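Local coordinates for AT-rich DNA-binding protein (Thermus thermophilus, PDB 2DT5), which binds DNA as a homodimeric Rex-family repressor and adjusts transcription to the cellular NADH/NAD(+) redox state, at the interface of chains A and B. Residues are numbered along the deposited sequence; one frame, centred on the assembly and turned at random. Chains: chain A/B, AT-rich DNA-binding protein.

The interface of chains A and B. Residues chain A 189, 192-193; chain B 83, 95, 98, 101, 169, 171, 187, 189.
A:Phe189 plugs an apolar pocket of the Rossmann-type domain of chain B in this knob-into-pocket part of the Rex homodimer interface, fastening the start of helix 190-201 of one subunit to the NAD-binding domain of the other; the two-fold axis repeats the contact with the chains exchanged. B:Leu95, B:Tyr98 and B:Phe189 also belong to the NAD pocket, which may couple cofactor binding to dimer packing. With CG between the backbone N and the carbonyl carbon (chi1 55°), the A:Phe189 ring is directed rim first towards B:Leu95, B:Tyr98 and B:Phe101. CE1 of A:Phe189 lies 3.6 Å from CE2 of B:Phe101, the two side chains crossing at about a right angle. CZ of A:Phe189 approaches CD2 of B:Tyr98 at 3.6 Å, and its CE2 sits over a face of the tyrosine ring, towards the rim. CE2 of A:Phe189 also meets the methyl CD2 of B:Leu95 at 3.6 Å. Nearer the ring's base, CD2 of B:Leu169 touches CD1 of A:Phe189 at 3.7 Å, while its CD1 packs against the backbone of A:Gly192. An alanine in place of A:Phe189 would probably leave a gap between B:Leu95, B:Tyr98, B:Phe101 and B:Leu169 and weaken the anchoring of the helix. CD2 of A:Phe189 meets the edge of the B:Phe189 ring in its plane, 3.9 Å from CZ of B:Phe189. Farther along the helix, A:Leu193 and B:Leu83 meet tip to tip.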
loop_
_atom_site.group_PDB
_atom_site.type_symbol
_atom_site.label_atom_id
_atom_site.label_comp_id
_atom_site.label_asym_id
_atom_site.label_seq_id
_atom_site.Cartn_x
_atom_site.Cartn_y
_atom_site.Cartn_z
ATOM N N PHE A 189 3.043 1.361 -5.021
ATOM C CA PHE A 189 2.564 0.057 -5.443
ATOM C C PHE A 189 3.744 -0.869 -5.748
ATOM O O PHE A 189 3.546 -1.977 -6.221
ATOM C CB PHE A 189 1.691 0.205 -6.695
ATOM C CG PHE A 189 2.372 0.925 -7.811
ATOM C CD1 PHE A 189 3.240 0.250 -8.665
ATOM C CD2 PHE A 189 2.221 2.303 -7.957
ATOM C CE1 PHE A 189 3.957 0.936 -9.648
ATOM C CE2 PHE A 189 2.929 2.994 -8.929
ATOM C CZ PHE A 189 3.801 2.312 -9.778
ATOM N N GLY A 192 3.538 -4.287 -4.228
ATOM C CA GLY A 192 2.571 -5.129 -4.916
ATOM C C GLY A 192 3.178 -5.691 -6.200
ATOM O O GLY A 192 2.977 -6.866 -6.524
ATOM N N LEU A 193 3.913 -4.853 -6.930
ATOM C CA LEU A 193 4.562 -5.274 -8.166
ATOM C C LEU A 193 5.582 -6.358 -7.880
ATOM O O LEU A 193 5.759 -7.285 -8.672
ATOM C CB LEU A 193 5.302 -4.110 -8.810
ATOM C CG LEU A 193 4.717 -3.465 -10.049
ATOM C CD1 LEU A 193 5.743 -2.447 -10.554
ATOM C CD2 LEU A 193 4.415 -4.530 -11.123
ATOM N N LEU B 83 6.033 -4.378 -18.632
ATOM C CA LEU B 83 4.707 -4.035 -18.126
ATOM C C LEU B 83 3.876 -3.263 -19.144
ATOM O O LEU B 83 4.382 -2.781 -20.158
ATOM C CB LEU B 83 4.753 -3.149 -16.848
ATOM C CG LEU B 83 5.777 -3.347 -15.727
ATOM C CD1 LEU B 83 5.414 -2.449 -14.554
ATOM C CD2 LEU B 83 5.849 -4.794 -15.295
ATOM N N LEU B 95 0.439 7.021 -13.910
ATOM C CA LEU B 95 1.325 5.864 -13.794
ATOM C C LEU B 95 2.358 5.776 -14.916
ATOM O O LEU B 95 3.488 5.389 -14.665
ATOM C CB LEU B 95 0.511 4.571 -13.754
ATOM C CG LEU B 95 -0.332 4.381 -12.484
ATOM C CD1 LEU B 95 -1.131 3.089 -12.580
ATOM C CD2 LEU B 95 0.580 4.328 -11.272
ATOM N N TYR B 98 5.055 7.918 -13.790
ATOM C CA TYR B 98 5.651 7.694 -12.454
ATOM C C TYR B 98 7.141 7.405 -12.645
ATOM O O TYR B 98 7.514 6.515 -13.406
ATOM C CB TYR B 98 4.981 6.517 -11.748
ATOM C CG TYR B 98 5.508 6.259 -10.351
ATOM C CD1 TYR B 98 5.360 7.210 -9.351
ATOM C CD2 TYR B 98 6.110 5.041 -10.020
ATOM C CE1 TYR B 98 5.790 6.962 -8.036
ATOM C CE2 TYR B 98 6.540 4.770 -8.708
ATOM C CZ TYR B 98 6.371 5.741 -7.723
ATOM O OH TYR B 98 6.747 5.497 -6.422
ATOM N N PHE B 101 9.670 3.347 -11.194
ATOM C CA PHE B 101 9.580 1.934 -11.549
ATOM C C PHE B 101 10.925 1.227 -11.408
ATOM O O PHE B 101 10.981 0.056 -11.036
ATOM C CB PHE B 101 9.063 1.752 -12.982
ATOM C CG PHE B 101 7.565 1.918 -13.115
ATOM C CD1 PHE B 101 7.017 3.122 -13.543
ATOM C CD2 PHE B 101 6.708 0.868 -12.807
ATOM C CE1 PHE B 101 5.633 3.285 -13.669
ATOM C CE2 PHE B 101 5.321 1.018 -12.927
ATOM C CZ PHE B 101 4.782 2.235 -13.362
ATOM N N LEU B 169 -1.602 -6.192 -11.729
ATOM C CA LEU B 169 -1.599 -5.302 -10.589
ATOM C C LEU B 169 -2.909 -4.544 -10.781
ATOM O O LEU B 169 -3.011 -3.630 -11.603
ATOM C CB LEU B 169 -0.408 -4.353 -10.573
ATOM C CG LEU B 169 -0.169 -3.531 -9.306
ATOM C CD1 LEU B 169 0.143 -4.462 -8.143
ATOM C CD2 LEU B 169 0.959 -2.520 -9.512
ATOM N N PHE B 171 -5.815 -2.061 -9.905
ATOM C CA PHE B 171 -6.157 -0.863 -9.138
ATOM C C PHE B 171 -7.670 -0.687 -9.002
ATOM O O PHE B 171 -8.134 0.025 -8.109
ATOM C CB PHE B 171 -5.571 0.395 -9.781
ATOM C CG PHE B 171 -4.062 0.443 -9.769
ATOM C CD1 PHE B 171 -3.320 -0.357 -10.635
ATOM C CD2 PHE B 171 -3.393 1.271 -8.871
ATOM C CE1 PHE B 171 -1.924 -0.338 -10.615
ATOM C CE2 PHE B 171 -1.990 1.306 -8.832
ATOM C CZ PHE B 171 -1.255 0.502 -9.704
ATOM N N VAL B 187 -4.365 -3.131 -5.526
ATOM C CA VAL B 187 -3.761 -1.972 -4.888
ATOM C C VAL B 187 -4.828 -1.209 -4.130
ATOM O O VAL B 187 -5.981 -1.152 -4.550
ATOM C CB VAL B 187 -3.150 -0.991 -5.934
ATOM C CG1 VAL B 187 -2.521 0.216 -5.212
ATOM C CG2 VAL B 187 -2.130 -1.723 -6.817
ATOM N N PHE B 189 -4.607 2.457 -2.509
ATOM C CA PHE B 189 -3.855 3.665 -2.198
ATOM C C PHE B 189 -4.334 4.349 -0.936
ATOM O O PHE B 189 -3.677 5.249 -0.438
ATOM C CB PHE B 189 -3.940 4.655 -3.372
ATOM C CG PHE B 189 -2.922 4.411 -4.446
ATOM C CD1 PHE B 189 -3.131 4.872 -5.732
ATOM C CD2 PHE B 189 -1.740 3.736 -4.164
ATOM C CE1 PHE B 189 -2.178 4.669 -6.731
ATOM C CE2 PHE B 189 -0.783 3.529 -5.149
ATOM C CZ PHE B 189 -1.002 3.996 -6.438
#